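Local structure of putative TetR-family transcriptional regulator (Syntrophomonas wolfei subsp. wolfei, 3LWJ) at residues R14-T19 / A40-G45. The protein probably binds DNA as a transcriptional regulator of the TetR family, through an N-terminal helix-turn-helix domain. Numbering follows the deposited sequence. Where two conformers were deposited one is given.
Sequences RQKILT and ALSEVG
Lys16 and Ile17 of helix 10-28 meet Ser42, Glu43 and Val44 at the turn of the predicted helix-turn-helix motif. The contact joins the first helix of the TetR-type DNA-binding domain to the end of helix 35-42 and the turn that leads into helix 46-52. Backbones come close here, with Ile17 CA 5.5 Å from Ser42 CA. Lys16 has CG anti to the backbone N (chi1 -162°), and the chain runs extended beyond it to the turn. Its NZ donates to Ser42 O at 2.6 Å, from above the carbonyl plane, with a C=O...N angle of 134°. Lys16 thus bonds a carbonyl at the C-terminal end of helix 35-42, where the helix dipole would probably favour a positive charge. The same NZ makes a salt bridge to Glu43 OE1 at 3.3 Å, where the hydrogen bond is weak. Glu43 is the first residue past helix 35-42 to leave helical angles, with positive phi. Ile17 lies deeper, with CG1 anti to the carbonyl carbon (chi1 -60°). Its CD1 packs on Val44 CG2 at 3.8 Å, the two side chains crossing at about a right angle. Phe49 of helix 46-52 touches both, so the patch joins helix 10-28, the turn and helix 46-52. Between the lysine bonds and the apolar patch sits the buried Ser42 hydroxyl. It has no polar partner in the model; Ser42 OG rests against Ile17, 3.2 Å from CG1 and 3.3 Å from CA.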
loop_
_atom_site.group_PDB
_atom_site.type_symbol
_atom_site.label_atom_id
_atom_site.label_comp_id
_atom_site.label_asym_id
_atom_site.label_seq_id
_atom_site.Cartn_x
_atom_site.Cartn_y
_atom_site.Cartn_z
ATOM N N ARG A 14 3.578 29.583 -10.009
ATOM C CA ARG A 14 3.322 28.465 -9.092
ATOM C C ARG A 14 3.444 27.157 -9.871
ATOM O O ARG A 14 4.142 26.230 -9.454
ATOM C CB ARG A 14 1.926 28.579 -8.448
ATOM C CG ARG A 14 1.621 27.556 -7.331
ATOM C CD ARG A 14 0.133 27.560 -6.978
ATOM N NE ARG A 14 -0.299 26.431 -6.150
ATOM C CZ ARG A 14 -0.861 25.295 -6.588
ATOM N NH1 ARG A 14 -1.091 25.049 -7.866
ATOM N NH2 ARG A 14 -1.214 24.375 -5.711
ATOM N N GLN A 15 2.778 27.106 -11.021
ATOM C CA GLN A 15 2.837 25.937 -11.897
ATOM C C GLN A 15 4.236 25.625 -12.433
ATOM O O GLN A 15 4.612 24.452 -12.560
ATOM C CB GLN A 15 1.896 26.095 -13.106
ATOM C CG GLN A 15 1.702 24.778 -13.881
ATOM C CD GLN A 15 1.168 23.699 -12.989
ATOM O OE1 GLN A 15 0.179 23.915 -12.295
ATOM N NE2 GLN A 15 1.840 22.543 -12.955
ATOM N N LYS A 16 4.991 26.648 -12.812
ATOM C CA LYS A 16 6.321 26.375 -13.323
ATOM C C LYS A 16 7.146 25.703 -12.231
ATOM O O LYS A 16 7.875 24.759 -12.516
ATOM C CB LYS A 16 7.036 27.639 -13.811
ATOM C CG LYS A 16 8.206 27.293 -14.740
ATOM C CD LYS A 16 9.091 28.475 -15.076
ATOM C CE LYS A 16 10.206 28.039 -16.030
ATOM N NZ LYS A 16 11.357 28.982 -16.030
ATOM N N ILE A 17 7.044 26.194 -10.993
ATOM C CA ILE A 17 7.873 25.655 -9.889
ATOM C C ILE A 17 7.489 24.178 -9.619
ATOM O O ILE A 17 8.363 23.332 -9.440
ATOM C CB ILE A 17 7.806 26.516 -8.591
ATOM C CG1 ILE A 17 8.290 27.953 -8.834
ATOM C CG2 ILE A 17 8.671 25.920 -7.497
ATOM C CD1 ILE A 17 7.808 28.952 -7.763
ATOM N N LEU A 18 6.186 23.888 -9.638
ATOM C CA LEU A 18 5.671 22.523 -9.447
ATOM C C LEU A 18 6.102 21.550 -10.554
ATOM O O LEU A 18 6.504 20.432 -10.257
ATOM C CB LEU A 18 4.141 22.533 -9.297
ATOM C CG LEU A 18 3.574 23.331 -8.113
ATOM C CD1 LEU A 18 2.048 23.322 -8.137
ATOM C CD2 LEU A 18 4.108 22.830 -6.758
ATOM N N THR A 19 6.043 21.960 -11.820
ATOM C CA THR A 19 6.447 21.062 -12.919
ATOM C C THR A 19 7.936 20.742 -12.820
ATOM O O THR A 19 8.330 19.560 -12.880
ATOM C CB THR A 19 6.144 21.648 -14.326
ATOM O OG1 THR A 19 4.861 22.279 -14.316
ATOM C CG2 THR A 19 6.144 20.534 -15.379
ATOM N N ALA A 40 16.972 27.146 -9.240
ATOM C CA ALA A 40 17.808 27.267 -10.450
ATOM C C ALA A 40 17.099 26.805 -11.728
ATOM O O ALA A 40 17.115 27.500 -12.727
ATOM C CB ALA A 40 19.138 26.526 -10.276
ATOM N N LEU A 41 16.469 25.640 -11.703
ATOM C CA LEU A 41 15.759 25.135 -12.893
ATOM C C LEU A 41 14.436 25.886 -13.173
ATOM O O LEU A 41 13.993 25.971 -14.319
ATOM C CB LEU A 41 15.474 23.641 -12.735
ATOM C CG LEU A 41 15.045 22.856 -13.979
ATOM C CD1 LEU A 41 16.246 22.648 -14.922
ATOM C CD2 LEU A 41 14.418 21.528 -13.542
ATOM N N SER A 42 13.803 26.404 -12.120
ATOM C CA SER A 42 12.573 27.191 -12.258
ATOM C C SER A 42 12.844 28.619 -12.771
ATOM O O SER A 42 12.016 29.188 -13.485
ATOM C CB SER A 42 11.848 27.264 -10.922
ATOM O OG SER A 42 10.457 27.391 -11.115
ATOM N N GLU A 43 13.995 29.182 -12.382
ATOM C CA GLU A 43 14.421 30.554 -12.735
ATOM C C GLU A 43 13.552 31.688 -12.199
ATOM O O GLU A 43 13.698 32.813 -12.647
ATOM C CB GLU A 43 14.562 30.726 -14.254
ATOM C CG GLU A 43 15.806 30.093 -14.852
ATOM C CD GLU A 43 15.615 29.757 -16.318
ATOM O OE1 GLU A 43 14.573 29.158 -16.646
ATOM O OE2 GLU A 43 16.492 30.091 -17.141
ATOM N N VAL A 44 12.662 31.415 -11.244
ATOM C CA VAL A 44 11.792 32.474 -10.701
ATOM C C VAL A 44 12.501 33.417 -9.699
ATOM O O VAL A 44 11.949 34.461 -9.339
ATOM C CB VAL A 44 10.500 31.900 -10.057
ATOM C CG1 VAL A 44 9.664 31.135 -11.107
ATOM C CG2 VAL A 44 10.836 31.020 -8.846
ATOM N N GLY A 45 13.716 33.060 -9.272
ATOM C CA GLY A 45 14.473 33.845 -8.276
ATOM C C GLY A 45 14.228 33.311 -6.868
ATOM O O GLY A 45 13.153 32.762 -6.573
#